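Local coordinates for VP5 (Halorubrum pleomorphic virus 6, PDB 6QGL), which is the envelope protein of a pleomorphic virus of halophilic archaea and probably drives fusion of the viral membrane with that of the host cell, at residues 78-83 / 470-475; 85-90 / 102-107; 95-100 / 253-258; 264-269 / 478-483; 270-275 / 485-490. All blocks are in the same frame, centred on the assembly; numbering follows the deposited sequence.

Contact 1: residues 78-83 / 470-475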
# COMPACT_ATOMS: atom_id res chain seq x y z
N THR A 78 -2.60 -18.92 1.00
CA THR A 78 -4.06 -18.77 0.87
C THR A 78 -4.59 -19.69 -0.23
O THR A 78 -5.61 -20.36 -0.02
CB THR A 78 -4.43 -17.29 0.60
OG1 THR A 78 -3.80 -16.45 1.57
CG2 THR A 78 -5.93 -17.04 0.61
N ALA A 79 -3.89 -19.73 -1.38
CA ALA A 79 -4.26 -20.55 -2.53
C ALA A 79 -4.13 -22.04 -2.22
O ALA A 79 -4.96 -22.82 -2.69
CB ALA A 79 -3.43 -20.18 -3.74
N TYR A 80 -3.10 -22.43 -1.43
CA TYR A 80 -2.88 -23.82 -1.02
C TYR A 80 -3.98 -24.26 -0.05
O TYR A 80 -4.50 -25.36 -0.22
CB TYR A 80 -1.52 -24.00 -0.32
CG TYR A 80 -0.37 -24.49 -1.19
CD1 TYR A 80 -0.42 -25.73 -1.82
CD2 TYR A 80 0.82 -23.77 -1.27
CE1 TYR A 80 0.65 -26.20 -2.58
CE2 TYR A 80 1.90 -24.23 -2.02
CZ TYR A 80 1.81 -25.44 -2.68
OH TYR A 80 2.88 -25.89 -3.41
N THR A 81 -4.32 -23.40 0.95
CA THR A 81 -5.37 -23.69 1.94
C THR A 81 -6.67 -24.02 1.23
O THR A 81 -7.21 -25.11 1.41
CB THR A 81 -5.57 -22.51 2.92
OG1 THR A 81 -4.32 -22.10 3.48
CG2 THR A 81 -6.54 -22.84 4.06
N GLU A 82 -7.12 -23.09 0.37
CA GLU A 82 -8.38 -23.18 -0.37
C GLU A 82 -8.46 -24.39 -1.30
O GLU A 82 -9.48 -25.08 -1.30
CB GLU A 82 -8.65 -21.88 -1.14
CG GLU A 82 -10.12 -21.65 -1.45
CD GLU A 82 -10.45 -20.64 -2.54
OE1 GLU A 82 -9.60 -19.78 -2.83
OE2 GLU A 82 -11.58 -20.71 -3.08
N ALA A 83 -7.38 -24.67 -2.06
CA ALA A 83 -7.32 -25.80 -2.98
C ALA A 83 -7.26 -27.15 -2.27
O ALA A 83 -7.89 -28.10 -2.73
CB ALA A 83 -6.15 -25.66 -3.91
N GLU A 470 2.01 -22.79 10.38
CA GLU A 470 2.85 -23.63 9.52
C GLU A 470 2.67 -23.27 8.03
O GLU A 470 1.56 -23.40 7.51
CB GLU A 470 2.52 -25.12 9.77
CG GLU A 470 3.39 -26.11 9.00
CD GLU A 470 2.82 -27.51 8.83
OE1 GLU A 470 3.42 -28.29 8.05
OE2 GLU A 470 1.79 -27.83 9.45
N PRO A 471 3.74 -22.80 7.33
CA PRO A 471 3.60 -22.47 5.90
C PRO A 471 3.24 -23.70 5.08
O PRO A 471 3.78 -24.78 5.33
CB PRO A 471 4.99 -21.94 5.50
CG PRO A 471 5.68 -21.64 6.78
CD PRO A 471 5.13 -22.58 7.79
N GLN A 472 2.33 -23.54 4.12
CA GLN A 472 1.86 -24.61 3.25
C GLN A 472 2.85 -24.93 2.13
O GLN A 472 3.35 -24.03 1.46
CB GLN A 472 0.49 -24.27 2.68
CG GLN A 472 -0.49 -25.41 2.83
CD GLN A 472 -1.83 -25.00 3.38
OE1 GLN A 472 -2.64 -25.84 3.77
NE2 GLN A 472 -2.11 -23.71 3.42
N THR A 473 3.12 -26.22 1.95
CA THR A 473 4.01 -26.80 0.95
C THR A 473 3.24 -27.81 0.10
O THR A 473 2.08 -28.12 0.38
CB THR A 473 5.25 -27.45 1.61
OG1 THR A 473 4.86 -28.61 2.35
CG2 THR A 473 6.04 -26.49 2.49
N ASP A 474 3.89 -28.36 -0.93
CA ASP A 474 3.29 -29.35 -1.81
C ASP A 474 3.14 -30.73 -1.13
O ASP A 474 2.59 -31.64 -1.74
CB ASP A 474 4.11 -29.48 -3.11
CG ASP A 474 5.54 -29.97 -2.94
OD1 ASP A 474 5.98 -30.17 -1.79
OD2 ASP A 474 6.22 -30.16 -3.97
N SER A 475 3.66 -30.90 0.10
CA SER A 475 3.62 -32.19 0.78
C SER A 475 3.03 -32.16 2.20
O SER A 475 2.91 -33.23 2.81
CB SER A 475 5.01 -32.81 0.80
OG SER A 475 5.92 -32.00 1.53
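Tyr80 and Gln472 bring helix 73-92 and the irregular chain 470-475 together, their CA atoms 6.4 Å apart, the nearest such pair between the two segments. The two side chains slide past each other in opposite directions, with CB of Tyr80 3.6 Å from CG of Gln472 and the phenol and amide planes only 30° apart. Beyond this overlap the Tyr80 ring runs along the backbone of the loop. One face receives the carbonyl O of Thr473, 3.8 Å from CE1 and displaced toward the rim, while the OH ends beside Asp474, 3.8 Å from its CB. Gln472 bends at chi2 (132°), which turns its amide across the neighbouring Thr81. NE2 gives a hydrogen bond of 2.7 Å to OG1 of Thr81, somewhat bent at 141° and tilted slightly from the amide plane. The Thr81 hydroxyl also bonds to the carbonyl O of His77, one turn back in its own helix, so this buried group takes part in two bonds, donating to His77 while accepting from Gln472. The loop is tied down further by Lys84 on the O of Thr473 and by His77 on the N of Gln472, and Ile250 of helix 229-257 packs on Tyr80. The arrangement is that of a helix flank overlaid by an extended segment, here the chain that leads from the strand-rich part of VP5 into its C-terminal helix 480-496.

Contact 2: residues 85-90 / 102-107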
# COMPACT_ATOMS: atom_id res chain seq x y z
N ILE A 85 -8.44 -27.91 0.78
CA ILE A 85 -9.78 -28.13 1.35
C ILE A 85 -10.71 -28.71 0.28
O ILE A 85 -11.34 -29.74 0.53
CB ILE A 85 -10.33 -26.83 2.01
CG1 ILE A 85 -9.54 -26.49 3.29
CG2 ILE A 85 -11.85 -26.92 2.29
CD1 ILE A 85 -9.61 -25.08 3.73
N ALA A 86 -10.74 -28.10 -0.92
CA ALA A 86 -11.54 -28.55 -2.06
C ALA A 86 -11.17 -29.97 -2.49
O ALA A 86 -12.05 -30.77 -2.80
CB ALA A 86 -11.36 -27.59 -3.23
N ALA A 87 -9.85 -30.30 -2.45
CA ALA A 87 -9.31 -31.61 -2.80
C ALA A 87 -9.67 -32.67 -1.76
O ALA A 87 -10.04 -33.78 -2.15
CB ALA A 87 -7.79 -31.52 -2.97
N ILE A 88 -9.55 -32.34 -0.44
CA ILE A 88 -9.87 -33.25 0.67
C ILE A 88 -11.33 -33.71 0.59
O ILE A 88 -11.60 -34.90 0.74
CB ILE A 88 -9.49 -32.65 2.07
CG1 ILE A 88 -7.95 -32.56 2.23
CG2 ILE A 88 -10.10 -33.46 3.23
CD1 ILE A 88 -7.48 -31.48 3.24
N GLU A 89 -12.26 -32.77 0.31
CA GLU A 89 -13.70 -33.05 0.17
C GLU A 89 -13.94 -34.10 -0.91
O GLU A 89 -14.69 -35.05 -0.69
CB GLU A 89 -14.47 -31.76 -0.13
CG GLU A 89 -14.47 -30.78 1.03
CD GLU A 89 -14.90 -29.35 0.71
OE1 GLU A 89 -14.96 -28.54 1.66
OE2 GLU A 89 -15.17 -29.05 -0.48
N GLU A 90 -13.25 -33.95 -2.05
CA GLU A 90 -13.32 -34.86 -3.20
C GLU A 90 -12.66 -36.21 -2.90
O GLU A 90 -13.21 -37.24 -3.29
CB GLU A 90 -12.72 -34.21 -4.45
CG GLU A 90 -13.46 -32.96 -4.92
CD GLU A 90 -14.91 -33.11 -5.32
OE1 GLU A 90 -15.26 -34.12 -5.97
OE2 GLU A 90 -15.71 -32.20 -4.99
N SER A 102 -9.68 -31.26 -10.21
CA SER A 102 -10.68 -30.36 -10.79
C SER A 102 -11.22 -29.42 -9.72
O SER A 102 -11.28 -28.21 -9.95
CB SER A 102 -11.82 -31.15 -11.43
OG SER A 102 -12.62 -30.33 -12.26
N ALA A 103 -11.57 -29.96 -8.53
CA ALA A 103 -12.09 -29.17 -7.41
C ALA A 103 -11.03 -28.22 -6.85
O ALA A 103 -11.34 -27.06 -6.57
CB ALA A 103 -12.61 -30.07 -6.31
N ALA A 104 -9.78 -28.71 -6.73
CA ALA A 104 -8.64 -27.93 -6.23
C ALA A 104 -8.28 -26.80 -7.18
O ALA A 104 -8.09 -25.67 -6.72
CB ALA A 104 -7.45 -28.84 -6.02
N ASN A 105 -8.20 -27.09 -8.50
CA ASN A 105 -7.86 -26.08 -9.50
C ASN A 105 -8.98 -25.09 -9.75
O ASN A 105 -8.68 -23.95 -10.12
CB ASN A 105 -7.37 -26.71 -10.80
CG ASN A 105 -6.04 -27.42 -10.67
OD1 ASN A 105 -5.04 -26.87 -10.19
ND2 ASN A 105 -6.01 -28.66 -11.12
N SER A 106 -10.25 -25.49 -9.51
CA SER A 106 -11.39 -24.57 -9.64
C SER A 106 -11.32 -23.53 -8.53
O SER A 106 -11.69 -22.38 -8.75
CB SER A 106 -12.72 -25.32 -9.58
OG SER A 106 -12.90 -26.12 -10.74
N ALA A 107 -10.81 -23.92 -7.34
CA ALA A 107 -10.60 -23.03 -6.21
C ALA A 107 -9.49 -22.03 -6.54
O ALA A 107 -9.67 -20.84 -6.31
CB ALA A 107 -10.26 -23.82 -4.96
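Ala86 puts its methyl group against the backbone of helix 97-140, with CB 3.4 Å from the carbonyl O of Ala103 and 4.1 Å from that residue's CB. The same methyl reaches CB of Ala107 at 4.3 Å, one turn further along the partner. Ala87 follows, at the closest CA pairing between the segments, 5.1 Å from Ala104; their CB atoms touch at 4.1 Å. Side chains this small let the two axes approach to 7.5 Å, and at 159° between their directions the pair forms a tight antiparallel helical hairpin with alanines at the interface, helix 73-92 turning back into helix 97-140 through a short connection. Trp253 of helix 229-257 packs on Ala87 and Ile250 on Ala104, which places a third helix along one flank of the seam. Ile88 serves another side of helix 73-92, touching Trp483 of helix 480-496. At the hairpin's closed end Glu90 bends at chi2 (-60°), laying its aliphatic part over Ala103, where CG comes within 3.3 Å of CB. The carboxylate is carried past this methyl, with OE2 4.0 Å from CB of Ala103, while the backbone O of Glu90 accepts from OG of Ser95 in the connection.

Contact 3: residues 95-100 / 253-258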
# COMPACT_ATOMS: atom_id res chain seq x y z
N SER A 95 -13.71 -39.97 -5.06
CA SER A 95 -13.70 -39.49 -6.44
C SER A 95 -12.42 -39.86 -7.19
O SER A 95 -11.43 -40.27 -6.57
CB SER A 95 -13.89 -37.98 -6.47
OG SER A 95 -15.00 -37.57 -5.68
N SER A 96 -12.45 -39.69 -8.53
CA SER A 96 -11.31 -39.93 -9.42
C SER A 96 -10.24 -38.86 -9.17
O SER A 96 -10.57 -37.77 -8.69
CB SER A 96 -11.76 -39.90 -10.88
OG SER A 96 -12.29 -38.63 -11.26
N GLU A 97 -8.97 -39.16 -9.51
CA GLU A 97 -7.87 -38.20 -9.34
C GLU A 97 -8.10 -36.90 -10.12
O GLU A 97 -7.75 -35.83 -9.62
CB GLU A 97 -6.51 -38.84 -9.69
CG GLU A 97 -5.35 -38.15 -9.00
CD GLU A 97 -4.01 -38.84 -9.03
OE1 GLU A 97 -3.97 -40.10 -9.03
OE2 GLU A 97 -2.99 -38.12 -9.03
N SER A 98 -8.73 -37.00 -11.31
CA SER A 98 -9.10 -35.86 -12.16
C SER A 98 -10.12 -34.97 -11.46
O SER A 98 -9.98 -33.75 -11.49
CB SER A 98 -9.64 -36.35 -13.50
OG SER A 98 -10.21 -35.29 -14.25
N ALA A 99 -11.14 -35.58 -10.81
CA ALA A 99 -12.19 -34.88 -10.07
C ALA A 99 -11.62 -34.16 -8.84
O ALA A 99 -12.08 -33.06 -8.52
CB ALA A 99 -13.28 -35.85 -9.66
N VAL A 100 -10.62 -34.77 -8.17
CA VAL A 100 -9.95 -34.20 -7.00
C VAL A 100 -9.19 -32.94 -7.43
O VAL A 100 -9.40 -31.88 -6.83
CB VAL A 100 -9.02 -35.24 -6.29
CG1 VAL A 100 -8.18 -34.58 -5.20
CG2 VAL A 100 -9.84 -36.39 -5.70
N TRP A 253 1.08 -32.72 -4.73
CA TRP A 253 0.36 -33.02 -3.50
C TRP A 253 -0.66 -34.12 -3.70
O TRP A 253 -0.56 -35.14 -3.02
CB TRP A 253 -0.33 -31.75 -2.94
CG TRP A 253 -0.83 -31.89 -1.54
CD1 TRP A 253 -0.10 -31.80 -0.39
CD2 TRP A 253 -2.19 -32.10 -1.13
NE1 TRP A 253 -0.92 -31.96 0.71
CE2 TRP A 253 -2.21 -32.15 0.28
CE3 TRP A 253 -3.40 -32.27 -1.83
CZ2 TRP A 253 -3.39 -32.34 1.01
CZ3 TRP A 253 -4.57 -32.46 -1.11
CH2 TRP A 253 -4.56 -32.50 0.29
N VAL A 254 -1.58 -33.95 -4.67
CA VAL A 254 -2.63 -34.92 -5.01
C VAL A 254 -2.02 -36.25 -5.49
O VAL A 254 -2.46 -37.30 -5.04
CB VAL A 254 -3.68 -34.34 -6.00
CG1 VAL A 254 -4.65 -35.41 -6.50
CG2 VAL A 254 -4.45 -33.19 -5.35
N THR A 255 -0.97 -36.20 -6.35
CA THR A 255 -0.29 -37.39 -6.87
C THR A 255 0.26 -38.28 -5.73
O THR A 255 0.14 -39.50 -5.81
CB THR A 255 0.79 -37.00 -7.89
OG1 THR A 255 0.20 -36.22 -8.94
CG2 THR A 255 1.48 -38.21 -8.51
N ASN A 256 0.83 -37.66 -4.69
CA ASN A 256 1.42 -38.35 -3.54
C ASN A 256 0.41 -38.70 -2.43
O ASN A 256 0.69 -39.58 -1.62
CB ASN A 256 2.56 -37.52 -2.96
CG ASN A 256 3.79 -37.44 -3.84
OD1 ASN A 256 4.44 -38.45 -4.13
ND2 ASN A 256 4.14 -36.24 -4.27
N VAL A 257 -0.76 -38.00 -2.39
CA VAL A 257 -1.83 -38.13 -1.38
C VAL A 257 -2.97 -39.07 -1.83
O VAL A 257 -3.63 -39.67 -0.98
CB VAL A 257 -2.34 -36.72 -0.97
CG1 VAL A 257 -3.72 -36.74 -0.30
CG2 VAL A 257 -1.34 -36.02 -0.07
N TYR A 258 -3.20 -39.19 -3.15
CA TYR A 258 -4.27 -40.02 -3.69
C TYR A 258 -4.04 -41.50 -3.38
O TYR A 258 -2.99 -42.05 -3.73
CB TYR A 258 -4.47 -39.79 -5.20
CG TYR A 258 -5.76 -40.36 -5.73
CD1 TYR A 258 -5.84 -41.68 -6.17
CD2 TYR A 258 -6.92 -39.60 -5.77
CE1 TYR A 258 -7.04 -42.23 -6.63
CE2 TYR A 258 -8.13 -40.13 -6.23
CZ TYR A 258 -8.18 -41.45 -6.67
OH TYR A 258 -9.36 -41.97 -7.13
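Tyr258 reaches across from the end of helix 229-257 to the start of helix 97-140, its CG anti to the backbone N (chi1 -166°), which extends the phenol past Glu97 to Ser95. There the OH donates to the carbonyl O of Ser95 at 2.7 Å; that oxygen lies at the ring edge, in its plane, and the donor stands 21° out of the carbonyl plane. Glu97 is likewise anti at chi1 and extended beyond CG, and its chain lies along one face of the phenol. Its CB makes a CH-pi contact 4.1 Å from the ring centroid, and the carboxylate follows the ring with the two planes 22° apart, OE1 lying 3.8 Å from CG of Tyr258. CG of Glu97 touches CG1 of Val254 at 3.8 Å. Val100 divides its branches: CG1 packs on CG1 of Val254 at 3.9 Å, and CG2 meets the ring edge at CE2 of Tyr258. Ser96, the N-cap of helix 97-140, accepts from the N of Ala99 through OG at 3.3 Å. Both helix ends also lean on helix 73-92, where Ala87 and Glu90 touch Val100 and Leu91 touches Tyr258, so three helices converge at this tip of the bundle.

Contact 4: residues 264-269 / 478-483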
# COMPACT_ATOMS: atom_id res chain seq x y z
N GLY A 264 -12.03 -39.89 4.81
CA GLY A 264 -12.64 -39.58 6.10
C GLY A 264 -11.65 -39.20 7.19
O GLY A 264 -12.06 -38.74 8.26
N ALA A 265 -10.33 -39.40 6.93
CA ALA A 265 -9.23 -39.10 7.86
C ALA A 265 -9.17 -37.62 8.25
O ALA A 265 -8.93 -37.31 9.42
CB ALA A 265 -7.90 -39.54 7.26
N ILE A 266 -9.41 -36.71 7.28
CA ILE A 266 -9.45 -35.26 7.49
C ILE A 266 -10.88 -34.77 7.23
O ILE A 266 -11.43 -35.04 6.16
CB ILE A 266 -8.41 -34.50 6.60
CG1 ILE A 266 -6.95 -34.85 6.94
CG2 ILE A 266 -8.62 -32.99 6.68
CD1 ILE A 266 -5.95 -34.30 5.93
N GLU A 267 -11.48 -34.06 8.20
CA GLU A 267 -12.83 -33.51 8.08
C GLU A 267 -12.74 -31.99 8.26
O GLU A 267 -12.54 -31.50 9.37
CB GLU A 267 -13.80 -34.15 9.10
CG GLU A 267 -14.06 -35.64 8.86
CD GLU A 267 -14.86 -36.01 7.63
OE1 GLU A 267 -15.74 -35.22 7.21
OE2 GLU A 267 -14.63 -37.12 7.10
N ILE A 268 -12.81 -31.27 7.13
CA ILE A 268 -12.63 -29.81 7.05
C ILE A 268 -13.88 -29.07 6.48
O ILE A 268 -13.86 -27.84 6.37
CB ILE A 268 -11.31 -29.57 6.22
CG1 ILE A 268 -10.04 -30.06 6.95
CG2 ILE A 268 -11.13 -28.16 5.74
CD1 ILE A 268 -9.86 -29.70 8.44
N SER A 269 -14.97 -29.80 6.20
CA SER A 269 -16.23 -29.26 5.66
C SER A 269 -16.74 -27.97 6.33
O SER A 269 -17.30 -27.11 5.64
CB SER A 269 -17.32 -30.33 5.67
OG SER A 269 -18.49 -29.88 5.01
N ILE A 478 -1.52 -33.04 5.83
CA ILE A 478 -1.91 -34.44 5.62
C ILE A 478 -2.66 -34.92 6.86
O ILE A 478 -3.52 -35.80 6.77
CB ILE A 478 -0.62 -35.31 5.39
CG1 ILE A 478 0.31 -34.75 4.28
CG2 ILE A 478 -0.93 -36.80 5.14
CD1 ILE A 478 -0.28 -34.57 2.89
N THR A 479 -2.30 -34.38 8.04
CA THR A 479 -2.90 -34.76 9.31
C THR A 479 -3.95 -33.73 9.74
O THR A 479 -3.85 -32.56 9.38
CB THR A 479 -1.81 -34.96 10.39
OG1 THR A 479 -1.38 -33.70 10.90
CG2 THR A 479 -0.61 -35.77 9.89
N GLN A 480 -4.95 -34.18 10.52
CA GLN A 480 -6.01 -33.33 11.07
C GLN A 480 -5.45 -32.31 12.05
O GLN A 480 -6.00 -31.22 12.16
CB GLN A 480 -7.09 -34.18 11.77
CG GLN A 480 -8.43 -34.21 11.02
CD GLN A 480 -9.33 -33.02 11.27
OE1 GLN A 480 -8.90 -31.92 11.65
NE2 GLN A 480 -10.62 -33.21 11.05
N ASP A 481 -4.36 -32.67 12.76
CA ASP A 481 -3.67 -31.83 13.74
C ASP A 481 -3.08 -30.57 13.11
O ASP A 481 -3.16 -29.50 13.72
CB ASP A 481 -2.58 -32.62 14.49
CG ASP A 481 -3.13 -33.66 15.45
OD1 ASP A 481 -3.83 -33.27 16.41
OD2 ASP A 481 -2.84 -34.86 15.25
N GLU A 482 -2.52 -30.69 11.89
CA GLU A 482 -1.95 -29.58 11.12
C GLU A 482 -3.05 -28.57 10.79
O GLU A 482 -2.84 -27.36 10.91
CB GLU A 482 -1.30 -30.09 9.82
CG GLU A 482 0.02 -30.81 10.02
CD GLU A 482 0.65 -31.32 8.73
OE1 GLU A 482 0.52 -32.53 8.44
OE2 GLU A 482 1.25 -30.50 8.01
N TRP A 483 -4.24 -29.08 10.41
CA TRP A 483 -5.43 -28.31 10.07
C TRP A 483 -6.08 -27.69 11.30
O TRP A 483 -6.52 -26.54 11.23
CB TRP A 483 -6.43 -29.19 9.31
CG TRP A 483 -6.09 -29.41 7.87
CD1 TRP A 483 -5.63 -30.56 7.29
CD2 TRP A 483 -6.18 -28.44 6.81
NE1 TRP A 483 -5.44 -30.37 5.94
CE2 TRP A 483 -5.77 -29.08 5.62
CE3 TRP A 483 -6.56 -27.09 6.75
CZ2 TRP A 483 -5.72 -28.41 4.39
CZ3 TRP A 483 -6.53 -26.43 5.53
CH2 TRP A 483 -6.11 -27.09 4.37
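Ile266, Ile268 and Trp483 form a hydrophobic patch where the loop between helices 229-257 and 274-283 passes the first turn of helix 480-496. The loop's isoleucines cross the indole at about a right angle. CG1 of Ile268 makes a CH-pi contact over the five-membered ring of Trp483, 4.2 Å from its centroid and 17° off the normal, and CD1 continues to CB of the same tryptophan at 3.6 Å. CG2 of Ile266 approaches CD1 of Trp483 obliquely at 3.9 Å, while its other branch points to the chain just before the helix and packs near the backbone carbonyl of Ile478. Gln480, bent at chi2 (-82°), lies along the loop backbone, its CG 3.8 Å from CA of Ile266. The helix start is organised by a capping box: Thr479 is the N-cap, its OG1 receiving a weak bond from the N of Glu482, while OE1 of Glu482 takes weak bonds in return from the N of Thr479 and, just before it, the N of Ile478. Ile85 and Ile88 of helix 73-92 also pack on Trp483, whose NE1 is bonded to the O of Tyr477. The indole N-H is thus satisfied by the backbone just before its own helix, while the isoleucines pack on its carbons. That packing is dispersive, with a CH-pi contribution, whereas Thr479 and Glu482 pair their polar groups at the helix start.

Contact 5: residues 270-275 / 485-490; sequences DLVTPR and QLEQQN
Glu487 of helix 480-496 reaches over to the chain 270-275, where Leu271 and Val272 receive it. Its CB lies 3.7 Å from CD1 of Leu271, the branch that brings the leucine closest to the helix. CG comes next, 3.9 Å from the same methyl and equally far from the carbonyl O of Val272. With CG anti to the backbone N (chi1 -166°) and the chain extended beyond it, CD passes CD1 of Leu271 at 3.7 Å as the two side chains slide past each other in opposite directions. Of the carboxylate oxygens, OE1 stays near that methyl at 4.0 Å, and OE2 accepts from the backbone N of Val272 at 3.2 Å. The bond is nearly straight, 164° at the hydrogen, yet the donor comes from above the carboxylate plane, 46° out of it. Arg277 in helix 274-283 also touches the Glu487 side chain. One turn on, Asn490 lays its amide obliquely against the Pro274 ring, ND2 being 3.4 Å from CB, while its OD1 accepts from NE of Arg277. CD2 of Leu486 adds a looser apolar touch on CD of Pro274. Thr273 is the N-cap of helix 274-283 and Pro274 opens that helix, a common place for proline because the first turn needs no donor from its nitrogen. The arrangement is a helix start seated against the flank of another helix, joining the loop and helix that follow helix 229-257 to the C-terminal helix 480-496.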
# COMPACT_ATOMS: atom_id res chain seq x y z
N ASP A 270 -16.54 -27.82 7.66
CA ASP A 270 -17.01 -26.68 8.46
C ASP A 270 -15.90 -25.70 8.90
O ASP A 270 -16.16 -24.78 9.69
CB ASP A 270 -17.82 -27.17 9.68
CG ASP A 270 -18.87 -28.22 9.36
OD1 ASP A 270 -19.79 -27.93 8.55
OD2 ASP A 270 -18.79 -29.34 9.92
N LEU A 271 -14.66 -25.88 8.38
CA LEU A 271 -13.49 -25.05 8.70
C LEU A 271 -13.66 -23.58 8.28
O LEU A 271 -14.11 -23.30 7.17
CB LEU A 271 -12.22 -25.66 8.06
CG LEU A 271 -10.88 -24.90 8.18
CD1 LEU A 271 -10.32 -24.99 9.57
CD2 LEU A 271 -9.85 -25.43 7.22
N VAL A 272 -13.28 -22.66 9.19
CA VAL A 272 -13.28 -21.21 8.95
C VAL A 272 -11.82 -20.85 8.67
O VAL A 272 -10.99 -20.83 9.59
CB VAL A 272 -13.91 -20.41 10.13
CG1 VAL A 272 -13.79 -18.90 9.89
CG2 VAL A 272 -15.37 -20.80 10.34
N THR A 273 -11.51 -20.63 7.39
CA THR A 273 -10.16 -20.33 6.90
C THR A 273 -9.71 -18.93 7.32
O THR A 273 -10.56 -18.05 7.42
CB THR A 273 -10.11 -20.45 5.36
OG1 THR A 273 -10.83 -19.37 4.77
CG2 THR A 273 -10.65 -21.78 4.85
N PRO A 274 -8.38 -18.68 7.49
CA PRO A 274 -7.92 -17.32 7.84
C PRO A 274 -8.43 -16.23 6.89
O PRO A 274 -8.72 -15.12 7.35
CB PRO A 274 -6.40 -17.44 7.81
CG PRO A 274 -6.13 -18.87 8.11
CD PRO A 274 -7.23 -19.61 7.40
N ARG A 275 -8.60 -16.57 5.59
CA ARG A 275 -9.14 -15.68 4.56
C ARG A 275 -10.60 -15.34 4.90
O ARG A 275 -10.92 -14.15 4.99
CB ARG A 275 -9.04 -16.32 3.15
CG ARG A 275 -9.44 -15.38 2.01
CD ARG A 275 -9.71 -16.13 0.72
NE ARG A 275 -10.21 -15.24 -0.33
CZ ARG A 275 -10.70 -15.63 -1.50
NH1 ARG A 275 -10.77 -16.93 -1.79
NH2 ARG A 275 -11.14 -14.74 -2.38
N GLN A 485 -4.57 -26.91 14.14
CA GLN A 485 -3.63 -25.88 14.57
C GLN A 485 -3.79 -24.61 13.73
O GLN A 485 -3.72 -23.52 14.29
CB GLN A 485 -2.18 -26.38 14.50
CG GLN A 485 -1.74 -27.15 15.74
CD GLN A 485 -0.32 -27.69 15.68
OE1 GLN A 485 0.09 -28.46 16.55
NE2 GLN A 485 0.46 -27.29 14.68
N LEU A 486 -4.05 -24.75 12.41
CA LEU A 486 -4.25 -23.62 11.50
C LEU A 486 -5.42 -22.73 11.95
O LEU A 486 -5.25 -21.52 12.05
CB LEU A 486 -4.46 -24.11 10.05
CG LEU A 486 -4.63 -23.04 8.96
CD1 LEU A 486 -3.29 -22.47 8.52
CD2 LEU A 486 -5.35 -23.59 7.75
N GLU A 487 -6.59 -23.34 12.27
CA GLU A 487 -7.79 -22.65 12.73
C GLU A 487 -7.62 -22.08 14.14
O GLU A 487 -8.06 -20.96 14.39
CB GLU A 487 -9.02 -23.58 12.68
CG GLU A 487 -10.35 -22.87 12.82
CD GLU A 487 -11.61 -23.72 12.80
OE1 GLU A 487 -11.59 -24.85 13.32
OE2 GLU A 487 -12.64 -23.23 12.27
N GLN A 488 -7.00 -22.85 15.05
CA GLN A 488 -6.76 -22.48 16.45
C GLN A 488 -5.77 -21.32 16.57
O GLN A 488 -6.10 -20.33 17.23
CB GLN A 488 -6.31 -23.70 17.28
CG GLN A 488 -6.28 -23.48 18.79
CD GLN A 488 -7.66 -23.55 19.41
OE1 GLN A 488 -8.38 -22.55 19.50
NE2 GLN A 488 -8.05 -24.74 19.85
N GLN A 489 -4.58 -21.43 15.93
CA GLN A 489 -3.53 -20.40 15.94
C GLN A 489 -4.06 -19.08 15.38
O GLN A 489 -3.76 -18.03 15.95
CB GLN A 489 -2.29 -20.84 15.13
CG GLN A 489 -1.39 -21.85 15.84
CD GLN A 489 -0.22 -22.27 14.97
OE1 GLN A 489 -0.39 -22.85 13.88
NE2 GLN A 489 0.99 -21.99 15.42
N ASN A 490 -4.86 -19.14 14.31
CA ASN A 490 -5.46 -17.98 13.64
C ASN A 490 -6.56 -17.30 14.46
O ASN A 490 -6.55 -16.07 14.54
CB ASN A 490 -5.99 -18.36 12.25
CG ASN A 490 -6.56 -17.21 11.46
OD1 ASN A 490 -7.78 -17.10 11.26
ND2 ASN A 490 -5.70 -16.32 10.98

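In the fold
All five contacts lie on one side of the chain's centre, at one end of the molecule. Contacts 1 and 2 share helix 73-92 with centres about 12 Å apart, contacts 2 and 3 share helix 97-140 at about 9 Å, and contacts 4 and 5 share helix 480-496 at about 12 Å. Contacts 3 and 5 are farthest apart, about 23 Å between centres, and do not touch. Along the chain, contacts 2 and 3 are nested within the loop closed by contact 1, while contacts 4 and 5 cross it. Residues from 78-275 and from 470-490 therefore meet at this helical end, with Trp483 and Ile85 bridging contacts 2 and 4, and the strands of 305-454 lie between these two ranges in the sequence.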